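Local coordinates for protein BT_4661 (Bacteroides thetaiotaomicron, PDB 4AK2) that probably binds heparin and heparan sulphate at the bacterial surface, this chain being the ligand-binding domain of a SusE-like protein of the heparin utilisation locus, at residues 154-166 against 200-212. Residues are numbered along the deposited sequence; the frame is centred on the assembly and turned at random. Where two conformers were deposited one is given.
Sequences STFRLDYRRDFFY and GTSRKPMSYFENT. With NA (sodium ion), chain C; SGN (2-deoxy-6-O-sulfo-2-(sulfoamino)-alpha-D-glucopyranose), chain B; IDS (2-O-sulfo-alpha-L-idopyranuronic acid), chain D; IDS (2-O-sulfo-alpha-L-idopyranuronic acid), chain E.
Asp159 reaches from strand 157-161 into the loop 200-212 and is gripped there through both carboxylate oxygens. On their syn sides, OD1 takes the backbone N of Tyr208 at 2.8 Å and OD2 the Ser207 OG at 2.6 Å; a water links OD1 to Met206 O. CG anti to the backbone N (chi1 -155°) sends the carboxylate toward the loop. Its plane stands 81° from that of the Phe209 ring, whose edge meets OD2. The Arg203 side chain crosses that of Asp159 at about a right angle: NH1 lies 3.1 Å from Asp159 OD2, but the oxygen sits well out of the guanidinium plane, making this a purely electrostatic salt bridge, while NH2 bonds Glu210 OE2. A leucine in place of Asp159 would probably leave Ser207 OG and Tyr208 N without their acceptor and Arg203 short of one counter-charge. Farther along, Met206 lies alongside Tyr160, its CE in CH-pi contact over one ring face, and its CB meets Phe164 CE1. Beyond, Arg203 N bonds SGN O3S, and Arg161, its NE held by Gln261 O, gives NH1 to SGN O3. Arg162 NE and NH2 bond the iduronate carboxylate, O6B and O6A. Strand and loop thus line the glycan pocket, where arginines meet sulfates and carboxylates of heparin-type sugars.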
ATOM      1  N   SER A 154      22.766  -8.180   8.896  1.00 20.38           N
ATOM      2  CA  SER A 154      23.875  -7.228   8.808  0.50 18.92           C
ATOM      3  C   SER A 154      24.414  -7.044   7.382  1.00 17.69           C
ATOM      4  O   SER A 154      24.992  -5.990   7.068  1.00 20.81           O
ATOM      5  CB  SER A 154      25.001  -7.589   9.792  0.50 18.83           C
ATOM      6  OG  SER A 154      25.688  -8.738   9.349  0.50 20.69           O
ATOM      7  N   THR A 155      24.238  -8.055   6.522  1.00 17.04           N
ATOM      8  CA  THR A 155      24.685  -7.969   5.132  1.00 17.66           C
ATOM      9  C   THR A 155      23.504  -7.774   4.160  1.00 18.30           C
ATOM     10  O   THR A 155      23.685  -7.762   2.937  1.00 19.45           O
ATOM     11  CB  THR A 155      25.471  -9.240   4.707  1.00 18.88           C
ATOM     12  OG1 THR A 155      24.660 -10.403   4.910  1.00 18.31           O
ATOM     13  CG2 THR A 155      26.844  -9.400   5.418  1.00 22.21           C
ATOM     14  N   PHE A 156      22.292  -7.622   4.685  1.00 16.59           N
ATOM     15  CA  PHE A 156      21.113  -7.407   3.837  1.00 15.58           C
ATOM     16  C   PHE A 156      21.047  -5.927   3.470  1.00 14.59           C
ATOM     17  O   PHE A 156      21.326  -5.064   4.305  1.00 15.23           O
ATOM     18  CB  PHE A 156      19.865  -7.831   4.600  1.00 15.90           C
ATOM     19  CG  PHE A 156      18.629  -7.984   3.751  1.00 15.07           C
ATOM     20  CD1 PHE A 156      18.530  -9.038   2.834  1.00 15.92           C
ATOM     21  CD2 PHE A 156      17.544  -7.093   3.876  1.00 14.17           C
ATOM     22  CE1 PHE A 156      17.381  -9.204   2.080  1.00 16.26           C
ATOM     23  CE2 PHE A 156      16.382  -7.275   3.113  1.00 14.91           C
ATOM     24  CZ  PHE A 156      16.315  -8.335   2.211  1.00 16.38           C
ATOM     25  N   ARG A 157      20.737  -5.642   2.202  1.00 14.43           N
ATOM     26  CA  ARG A 157      20.479  -4.266   1.736  1.00 14.67           C
ATOM     27  C   ARG A 157      19.191  -4.258   0.928  1.00 13.29           C
ATOM     28  O   ARG A 157      18.917  -5.219   0.214  1.00 14.94           O
ATOM     29  CB  ARG A 157      21.646  -3.705   0.880  1.00 16.62           C
ATOM     30  CG  ARG A 157      22.992  -3.670   1.613  1.00 16.52           C
ATOM     31  CD  ARG A 157      23.053  -2.683   2.793  1.00 17.04           C
ATOM     32  NE  ARG A 157      24.387  -2.656   3.379  1.00 19.73           N
ATOM     33  CZ  ARG A 157      24.823  -3.505   4.288  1.00 20.41           C
ATOM     34  NH1 ARG A 157      24.018  -4.436   4.791  1.00 22.63           N
ATOM     35  NH2 ARG A 157      26.065  -3.375   4.739  1.00 25.55           N
ATOM     36  N   LEU A 158      18.407  -3.189   1.038  1.00 12.93           N
ATOM     37  CA  LEU A 158      17.029  -3.170   0.517  1.00 13.58           C
ATOM     38  C   LEU A 158      16.699  -1.750   0.054  1.00 11.97           C
ATOM     39  O   LEU A 158      16.936  -0.793   0.778  1.00 12.86           O
ATOM     40  CB  LEU A 158      16.093  -3.582   1.671  1.00 12.77           C
ATOM     41  CG  LEU A 158      14.626  -3.804   1.269  1.00 13.34           C
ATOM     42  CD1 LEU A 158      14.478  -5.058   0.383  1.00 14.70           C
ATOM     43  CD2 LEU A 158      13.766  -3.977   2.501  1.00 13.55           C
ATOM     44  N   ASP A 159      16.237  -1.583  -1.189  1.00 12.90           N
ATOM     45  CA  ASP A 159      16.013  -0.225  -1.700  1.00 12.64           C
ATOM     46  C   ASP A 159      14.952  -0.184  -2.771  1.00 11.83           C
ATOM     47  O   ASP A 159      14.912  -1.094  -3.611  1.00 12.84           O
ATOM     48  CB  ASP A 159      17.331   0.307  -2.275  1.00 12.92           C
ATOM     49  CG  ASP A 159      17.455   1.809  -2.284  1.00 13.60           C
ATOM     50  OD1 ASP A 159      16.916   2.468  -1.380  1.00 14.38           O
ATOM     51  OD2 ASP A 159      18.136   2.363  -3.197  1.00 16.65           O
ATOM     52  N   TYR A 160      14.104   0.841  -2.756  1.00 11.10           N
ATOM     53  CA  TYR A 160      13.205   1.050  -3.900  1.00 12.24           C
ATOM     54  C   TYR A 160      14.017   1.157  -5.176  1.00 12.74           C
ATOM     55  O   TYR A 160      15.148   1.636  -5.209  1.00 12.43           O
ATOM     56  CB  TYR A 160      12.372   2.300  -3.686  1.00 13.43           C
ATOM     57  CG  TYR A 160      11.168   2.126  -2.765  1.00 12.06           C
ATOM     58  CD1 TYR A 160       9.947   1.716  -3.274  1.00 13.40           C
ATOM     59  CD2 TYR A 160      11.248   2.401  -1.378  1.00 12.27           C
ATOM     60  CE1 TYR A 160       8.814   1.563  -2.476  1.00 11.84           C
ATOM     61  CE2 TYR A 160      10.144   2.250  -0.598  1.00 12.59           C
ATOM     62  CZ  TYR A 160       8.941   1.859  -1.104  1.00 11.27           C
ATOM     63  OH  TYR A 160       7.831   1.760  -0.281  1.00 12.23           O
ATOM     64  N   ARG A 161      13.352   0.748  -6.263  1.00 12.69           N
ATOM     65  CA  ARG A 161      14.027   0.624  -7.597  1.00 12.34           C
ATOM     66  C   ARG A 161      13.255   1.159  -8.792  1.00 11.69           C
ATOM     67  O   ARG A 161      13.853   1.871  -9.631  1.00 13.38           O
ATOM     68  CB  ARG A 161      14.462  -0.823  -7.862  1.00 13.14           C
ATOM     69  CG  ARG A 161      15.188  -1.081  -9.203  1.00 14.17           C
ATOM     70  CD  ARG A 161      16.443  -0.219  -9.338  1.00 14.59           C
ATOM     71  NE  ARG A 161      17.144  -0.482 -10.598  1.00 16.82           N
ATOM     72  CZ  ARG A 161      16.825   0.084 -11.759  1.00 16.61           C
ATOM     73  NH1 ARG A 161      15.802   0.948 -11.841  1.00 17.26           N
ATOM     74  NH2 ARG A 161      17.493  -0.252 -12.853  1.00 20.78           N
ATOM     75  N   ARG A 162      12.005   0.738  -8.961  1.00 12.40           N
ATOM     76  CA  ARG A 162      11.298   0.929 -10.249  1.00 12.84           C
ATOM     77  C   ARG A 162       9.824   0.660  -9.994  1.00 13.40           C
ATOM     78  O   ARG A 162       9.444   0.232  -8.892  1.00 13.80           O
ATOM     79  CB  ARG A 162      11.825  -0.035 -11.339  1.00 13.90           C
ATOM     80  CG  ARG A 162      11.723  -1.498 -11.008  1.00 14.92           C
ATOM     81  CD  ARG A 162      11.950  -2.437 -12.193  1.00 13.96           C
ATOM     82  NE  ARG A 162      13.319  -2.393 -12.733  1.00 14.67           N
ATOM     83  CZ  ARG A 162      14.365  -3.077 -12.283  1.00 15.94           C
ATOM     84  NH1 ARG A 162      14.278  -3.785 -11.140  1.00 15.20           N
ATOM     85  NH2 ARG A 162      15.532  -3.007 -12.929  1.00 17.56           N
ATOM     86  N   ASP A 163       8.990   0.867 -11.005  1.00 12.74           N
ATOM     87  CA  ASP A 163       7.601   0.447 -11.040  1.00 13.52           C
ATOM     88  C   ASP A 163       6.835   1.084  -9.863  1.00 11.71           C
ATOM     89  O   ASP A 163       6.247   0.372  -9.024  1.00 12.63           O
ATOM     90  CB  ASP A 163       7.475  -1.087 -11.077  1.00 14.18           C
ATOM     91  CG  ASP A 163       8.066  -1.714 -12.338  1.00 16.53           C
ATOM     92  OD1 ASP A 163       8.208  -1.012 -13.341  1.00 21.13           O
ATOM     93  OD2 ASP A 163       8.376  -2.894 -12.247  1.00 17.73           O
ATOM     94  N   PHE A 164       6.814   2.405  -9.853  1.00 11.65           N
ATOM     95  CA  PHE A 164       6.099   3.170  -8.849  1.00 11.90           C
ATOM     96  C   PHE A 164       4.717   3.499  -9.383  1.00 12.35           C
ATOM     97  O   PHE A 164       4.555   3.883 -10.551  1.00 13.26           O
ATOM     98  CB  PHE A 164       6.844   4.457  -8.520  1.00 12.71           C
ATOM     99  CG  PHE A 164       8.240   4.249  -8.015  1.00 12.27           C
ATOM    100  CD1 PHE A 164       8.479   4.084  -6.664  1.00 13.12           C
ATOM    101  CD2 PHE A 164       9.330   4.224  -8.897  1.00 12.98           C
ATOM    102  CE1 PHE A 164       9.758   3.900  -6.196  1.00 13.43           C
ATOM    103  CE2 PHE A 164      10.620   4.036  -8.440  1.00 13.21           C
ATOM    104  CZ  PHE A 164      10.844   3.859  -7.085  1.00 13.21           C
ATOM    105  N   PHE A 165       3.694   3.330  -8.553  1.00 12.32           N
ATOM    106  CA  PHE A 165       2.302   3.593  -8.933  1.00 12.41           C
ATOM    107  C   PHE A 165       1.654   4.356  -7.776  1.00 11.54           C
ATOM    108  O   PHE A 165       1.931   4.040  -6.569  1.00 12.07           O
ATOM    109  CB  PHE A 165       1.473   2.333  -9.085  1.00 12.91           C
ATOM    110  CG  PHE A 165       1.941   1.394 -10.191  1.00 13.89           C
ATOM    111  CD1 PHE A 165       3.076   0.566  -9.992  1.00 14.42           C
ATOM    112  CD2 PHE A 165       1.222   1.265 -11.393  1.00 15.04           C
ATOM    113  CE1 PHE A 165       3.500  -0.326 -10.956  1.00 15.76           C
ATOM    114  CE2 PHE A 165       1.654   0.349 -12.350  1.00 15.80           C
ATOM    115  CZ  PHE A 165       2.786  -0.431 -12.139  1.00 16.65           C
ATOM    116  N   TYR A 166       0.755   5.271  -8.061  1.00 11.49           N
ATOM    117  CA  TYR A 166       0.016   5.969  -7.034  1.00 11.75           C
ATOM    118  C   TYR A 166      -1.457   5.954  -7.312  1.00 11.55           C
ATOM    119  O   TYR A 166      -1.890   6.204  -8.481  1.00 13.82           O
ATOM    120  CB  TYR A 166       0.489   7.436  -6.943  1.00 12.60           C
ATOM    121  CG  TYR A 166      -0.197   8.234  -5.863  1.00 11.52           C
ATOM    122  CD1 TYR A 166       0.319   8.240  -4.571  1.00 12.34           C
ATOM    123  CD2 TYR A 166      -1.324   8.994  -6.128  1.00 11.92           C
ATOM    124  CE1 TYR A 166      -0.287   8.963  -3.567  1.00 12.46           C
ATOM    125  CE2 TYR A 166      -1.964   9.726  -5.140  1.00 11.81           C
ATOM    126  CZ  TYR A 166      -1.421   9.688  -3.837  1.00 11.25           C
ATOM    127  OH  TYR A 166      -1.949  10.407  -2.774  1.00 12.11           O
ATOM    128  N   GLY A 200      13.264  12.064 -13.380  1.00 20.22           N
ATOM    129  CA  GLY A 200      12.698  11.198 -14.422  1.00 21.69           C
ATOM    130  C   GLY A 200      11.823  10.093 -13.870  1.00 19.18           C
ATOM    131  O   GLY A 200      10.852  10.368 -13.149  1.00 21.83           O
ATOM    132  N   THR A 201      12.157   8.844 -14.190  1.00 18.73           N
ATOM    133  CA  THR A 201      11.413   7.709 -13.636  1.00 18.61           C
ATOM    134  C   THR A 201      12.344   6.867 -12.769  1.00 16.56           C
ATOM    135  O   THR A 201      12.092   5.695 -12.528  1.00 17.48           O
ATOM    136  CB  THR A 201      10.767   6.847 -14.740  1.00 18.30           C
ATOM    137  OG1 THR A 201      11.790   6.356 -15.618  1.00 20.17           O
ATOM    138  CG2 THR A 201       9.763   7.658 -15.584  1.00 20.31           C
ATOM    139  N   SER A 202      13.431   7.485 -12.311  1.00 16.78           N
ATOM    140  CA  SER A 202      14.491   6.775 -11.567  1.00 16.52           C
ATOM    141  C   SER A 202      14.075   6.452 -10.121  1.00 14.42           C
ATOM    142  O   SER A 202      13.065   6.980  -9.585  1.00 15.11           O
ATOM    143  CB  SER A 202      15.792   7.583 -11.559  1.00 17.93           C
ATOM    144  OG  SER A 202      15.680   8.680 -10.653  1.00 17.26           O
ATOM    145  N   ARG A 203      14.881   5.638  -9.446  1.00 15.13           N
ATOM    146  CA  ARG A 203      14.614   5.324  -8.046  1.00 13.73           C
ATOM    147  C   ARG A 203      14.977   6.487  -7.131  1.00 14.09           C
ATOM    148  O   ARG A 203      14.638   6.451  -5.944  1.00 13.82           O
ATOM    149  CB  ARG A 203      15.432   4.106  -7.633  1.00 13.69           C
ATOM    150  CG  ARG A 203      16.932   4.357  -7.562  1.00 15.19           C
ATOM    151  CD  ARG A 203      17.716   3.187  -7.014  1.00 15.81           C
ATOM    152  NE  ARG A 203      19.145   3.490  -7.010  1.00 14.88           N
ATOM    153  CZ  ARG A 203      20.068   2.747  -6.418  1.00 14.59           C
ATOM    154  NH1 ARG A 203      19.733   1.653  -5.724  1.00 14.68           N
ATOM    155  NH2 ARG A 203      21.339   3.120  -6.483  1.00 16.00           N
ATOM    156  N   LYS A 204      15.624   7.535  -7.649  1.00 13.15           N
ATOM    157  CA  LYS A 204      16.326   8.483  -6.757  1.00 14.70           C
ATOM    158  C   LYS A 204      15.475   9.093  -5.628  1.00 14.41           C
ATOM    159  O   LYS A 204      15.952   9.120  -4.466  1.00 14.05           O
ATOM    160  CB  LYS A 204      17.061   9.543  -7.554  1.00 16.04           C
ATOM    161  CG  LYS A 204      18.208   8.969  -8.382  1.00 20.04           C
ATOM    162  CD  LYS A 204      18.775   9.980  -9.360  1.00 23.83           C
ATOM    163  CE  LYS A 204      19.855   9.353 -10.242  1.00 30.18           C
ATOM    164  NZ  LYS A 204      20.179  10.344 -11.284  1.00 34.23           N
ATOM    165  N   PRO A 205      14.233   9.547  -5.920  1.00 13.23           N
ATOM    166  CA  PRO A 205      13.474  10.194  -4.827  1.00 14.27           C
ATOM    167  C   PRO A 205      13.093   9.271  -3.674  1.00 13.26           C
ATOM    168  O   PRO A 205      12.708   9.764  -2.608  1.00 13.19           O
ATOM    169  CB  PRO A 205      12.205  10.706  -5.544  1.00 14.55           C
ATOM    170  CG  PRO A 205      12.638  10.881  -7.005  1.00 15.32           C
ATOM    171  CD  PRO A 205      13.507   9.653  -7.218  1.00 14.37           C
ATOM    172  N   MET A 206      13.170   7.969  -3.905  1.00 11.72           N
ATOM    173  CA  MET A 206      12.749   6.962  -2.929  1.00 11.21           C
ATOM    174  C   MET A 206      13.901   6.089  -2.450  1.00 11.66           C
ATOM    175  O   MET A 206      13.677   5.062  -1.803  1.00 12.71           O
ATOM    176  CB  MET A 206      11.635   6.096  -3.515  1.00 12.67           C
ATOM    177  CG  MET A 206      10.278   6.775  -3.513  1.00 13.63           C
ATOM    178  SD  MET A 206       9.644   7.239  -1.878  1.00 15.35           S
ATOM    179  CE  MET A 206       9.673   5.725  -0.926  1.00 15.78           C
ATOM    180  N   SER A 207      15.134   6.503  -2.758  1.00 12.26           N
ATOM    181  CA  SER A 207      16.293   5.653  -2.582  1.00 12.47           C
ATOM    182  C   SER A 207      17.225   6.062  -1.430  1.00 12.13           C
ATOM    183  O   SER A 207      17.637   7.198  -1.341  1.00 14.72           O
ATOM    184  CB  SER A 207      17.117   5.615  -3.900  1.00 14.25           C
ATOM    185  OG  SER A 207      18.365   4.937  -3.687  1.00 13.65           O
ATOM    186  N   TYR A 208      17.543   5.092  -0.580  1.00 12.08           N
ATOM    187  CA  TYR A 208      18.597   5.272   0.408  1.00 12.98           C
ATOM    188  C   TYR A 208      19.948   5.495  -0.282  1.00 13.75           C
ATOM    189  O   TYR A 208      20.702   6.413   0.059  1.00 14.80           O
ATOM    190  CB  TYR A 208      18.680   4.041   1.312  1.00 12.98           C
ATOM    191  CG  TYR A 208      19.918   4.069   2.207  1.00 12.75           C
ATOM    192  CD1 TYR A 208      19.881   4.665   3.456  1.00 14.78           C
ATOM    193  CD2 TYR A 208      21.127   3.491   1.777  1.00 14.85           C
ATOM    194  CE1 TYR A 208      21.014   4.712   4.250  1.00 17.25           C
ATOM    195  CE2 TYR A 208      22.272   3.534   2.569  1.00 16.47           C
ATOM    196  CZ  TYR A 208      22.216   4.141   3.797  1.00 16.39           C
ATOM    197  OH  TYR A 208      23.370   4.170   4.597  1.00 23.15           O
ATOM    198  N   PHE A 209      20.278   4.622  -1.221  1.00 13.90           N
ATOM    199  CA  PHE A 209      21.612   4.652  -1.826  1.00 14.74           C
ATOM    200  C   PHE A 209      21.898   5.918  -2.635  1.00 15.29           C
ATOM    201  O   PHE A 209      23.066   6.322  -2.736  1.00 18.34           O
ATOM    202  CB  PHE A 209      21.855   3.363  -2.619  1.00 15.38           C
ATOM    203  CG  PHE A 209      22.016   2.186  -1.709  1.00 15.70           C
ATOM    204  CD1 PHE A 209      23.230   1.955  -1.081  1.00 17.01           C
ATOM    205  CD2 PHE A 209      20.922   1.361  -1.407  1.00 16.23           C
ATOM    206  CE1 PHE A 209      23.338   0.915  -0.162  1.00 17.23           C
ATOM    207  CE2 PHE A 209      21.033   0.325  -0.494  1.00 18.11           C
ATOM    208  CZ  PHE A 209      22.251   0.089   0.107  1.00 19.58           C
ATOM    209  N   GLU A 210      20.842   6.594  -3.085  1.00 14.66           N
ATOM    210  CA  GLU A 210      20.987   7.850  -3.838  1.00 16.13           C
ATOM    211  C   GLU A 210      20.894   9.096  -2.965  1.00 15.61           C
ATOM    212  O   GLU A 210      20.990  10.208  -3.480  1.00 17.69           O
ATOM    213  CB  GLU A 210      19.955   7.917  -4.978  1.00 17.02           C
ATOM    214  CG  GLU A 210      20.030   6.729  -5.898  1.00 20.98           C
ATOM    215  CD  GLU A 210      21.180   6.815  -6.877  1.00 23.82           C
ATOM    216  OE1 GLU A 210      21.721   7.900  -7.110  1.00 25.69           O
ATOM    217  OE2 GLU A 210      21.564   5.763  -7.385  1.00 35.91           O
ATOM    218  N   ASN A 211      20.712   8.912  -1.639  1.00 14.29           N
ATOM    219  CA  ASN A 211      20.501  10.016  -0.705  1.00 15.02           C
ATOM    220  C   ASN A 211      21.290   9.844   0.587  1.00 15.03           C
ATOM    221  O   ASN A 211      20.891  10.413   1.594  1.00 15.67           O
ATOM    222  CB  ASN A 211      19.017  10.193  -0.402  1.00 15.54           C
ATOM    223  CG  ASN A 211      18.244  10.717  -1.599  1.00 15.34           C
ATOM    224  OD1 ASN A 211      18.331  11.900  -1.924  1.00 18.31           O
ATOM    225  ND2 ASN A 211      17.481   9.838  -2.249  1.00 14.87           N
ATOM    226  N   THR A 212      22.402   9.101   0.557  1.00 15.40           N
ATOM    227  CA  THR A 212      23.060   8.705   1.781  1.00 15.96           C
ATOM    228  C   THR A 212      23.495   9.905   2.604  1.00 16.00           C
ATOM    229  O   THR A 212      23.528   9.800   3.818  1.00 19.01           O
ATOM    230  CB  THR A 212      24.277   7.831   1.525  1.00 17.62           C
ATOM    231  OG1 THR A 212      25.204   8.538   0.697  1.00 20.24           O
ATOM    232  CG2 THR A 212      23.911   6.521   0.834  1.00 19.45           C
TER
HETATM  233 NA    NA C1715       5.620  -2.259  -8.092  1.00 29.67          NA
HETATM  234  C1  SGN B   1      16.880   5.226 -14.641  1.00 19.32           C
HETATM  235  C2  SGN B   1      16.493   3.852 -14.087  1.00 17.91           C
HETATM  236  C3  SGN B   1      16.259   2.898 -15.264  1.00 18.01           C
HETATM  237  C4  SGN B   1      15.265   3.487 -16.248  1.00 17.96           C
HETATM  238  C5  SGN B   1      15.706   4.870 -16.736  1.00 19.14           C
HETATM  239  C6  SGN B   1      14.581   5.525 -17.546  1.00 21.59           C
HETATM  240  N2  SGN B   1      17.531   3.384 -13.176  1.00 19.63           N
HETATM  241  O1  SGN B   1      18.175   5.184 -15.233  1.00 22.45           O
HETATM  242  O3  SGN B   1      15.745   1.682 -14.720  1.00 21.65           O
HETATM  243  O4  SGN B   1      15.261   2.689 -17.444  1.00 17.90           O
HETATM  244  O5  SGN B   1      15.897   5.676 -15.572  1.00 19.25           O
HETATM  245  O6  SGN B   1      15.005   6.784 -18.035  1.00 28.25           O
HETATM  246  S1  SGN B   1      17.647   3.865 -11.660  1.00 19.39           S
HETATM  247  O1S SGN B   1      18.399   2.859 -10.943  1.00 20.90           O
HETATM  248  O2S SGN B   1      18.245   5.168 -11.528  1.00 21.99           O
HETATM  249  O3S SGN B   1      16.180   3.938 -11.123  1.00 19.43           O
HETATM  250  S2  SGN B   1      13.994   7.710 -18.736  1.00 44.10           S
HETATM  251  O4S SGN B   1      13.593   7.104 -20.005  1.00 51.65           O
HETATM  252  O5S SGN B   1      14.812   9.105 -19.017  1.00 68.35           O
HETATM  253  O6S SGN B   1      12.905   7.988 -17.789  1.00 41.79           O
HETATM  254  C1  IDS D   2      14.014   2.038 -17.743  1.00 19.77           C
HETATM  255  C2  IDS D   2      14.064   1.568 -19.206  1.00 19.03           C
HETATM  256  C3  IDS D   2      14.966   0.344 -19.423  1.00 18.46           C
HETATM  257  C4  IDS D   2      14.759  -0.752 -18.373  1.00 17.46           C
HETATM  258  C5  IDS D   2      14.823  -0.118 -16.975  1.00 16.76           C
HETATM  259  C6  IDS D   2      14.615  -1.067 -15.824  1.00 18.26           C
HETATM  260  O2  IDS D   2      12.732   1.240 -19.627  1.00 19.73           O
HETATM  261  O3  IDS D   2      16.342   0.727 -19.437  1.00 20.89           O
HETATM  262  O4  IDS D   2      13.482  -1.381 -18.542  1.00 17.56           O
HETATM  263  O5  IDS D   2      13.821   0.913 -16.886  1.00 18.83           O
HETATM  264  O6A IDS D   2      15.444  -1.980 -15.616  1.00 19.29           O
HETATM  265  O6B IDS D   2      13.579  -0.893 -15.133  1.00 20.09           O
HETATM  266  S   IDS D   2      11.761   2.319 -20.228  1.00 21.94           S
HETATM  267  O1S IDS D   2      10.431   1.728 -20.395  1.00 24.26           O
HETATM  268  O2S IDS D   2      11.754   3.453 -19.281  1.00 28.76           O
HETATM  269  O3S IDS D   2      12.410   2.671 -21.495  1.00 27.25           O
HETATM  270  C1  IDS E   4      10.457  -5.694 -16.466  1.00 17.87           C
HETATM  271  C2  IDS E   4      10.095  -5.747 -15.005  1.00 18.09           C
HETATM  272  C3  IDS E   4       8.743  -5.076 -14.650  1.00 17.47           C
HETATM  273  C4  IDS E   4       7.647  -5.470 -15.630  1.00 19.79           C
HETATM  274  C5  IDS E   4       8.175  -5.199 -17.044  1.00 19.18           C
HETATM  275  C6  IDS E   4       7.120  -5.393 -18.088  1.00 20.61           C
HETATM  276  O2  IDS E   4      10.175  -7.117 -14.585  1.00 19.29           O
HETATM  277  O3  IDS E   4       8.920  -3.652 -14.678  1.00 20.23           O
HETATM  278  O4  IDS E   4       7.366  -6.859 -15.424  1.00 20.99           O
HETATM  279  O5  IDS E   4       9.332  -6.012 -17.272  1.00 18.57           O
HETATM  280  O6A IDS E   4       6.088  -4.693 -17.983  1.00 24.10           O
HETATM  281  O6B IDS E   4       7.294  -6.221 -19.001  1.00 21.45           O
HETATM  282  S   IDS E   4      10.380  -7.505 -13.116  1.00 19.68           S
HETATM  283  O1S IDS E   4      10.983  -8.842 -13.194  1.00 24.21           O
HETATM  284  O2S IDS E   4      11.264  -6.492 -12.531  1.00 17.88           O
HETATM  285  O3S IDS E   4       9.028  -7.507 -12.482  1.00 21.35           O
HETATM  286  O   HOH W   1      14.535   2.889  -0.433  1.00 13.59           O
HETATM  287  O   HOH W   2      17.282  -0.259  -5.770  1.00 15.22           O
HETATM  288  O   HOH W   3      13.240   3.206 -12.067  1.00 20.72           O
HETATM  289  O   HOH W   4      10.135   3.603 -12.553  1.00 24.53           O
HETATM  290  O   HOH W   5       3.515  -3.657  -8.549  1.00 34.40           O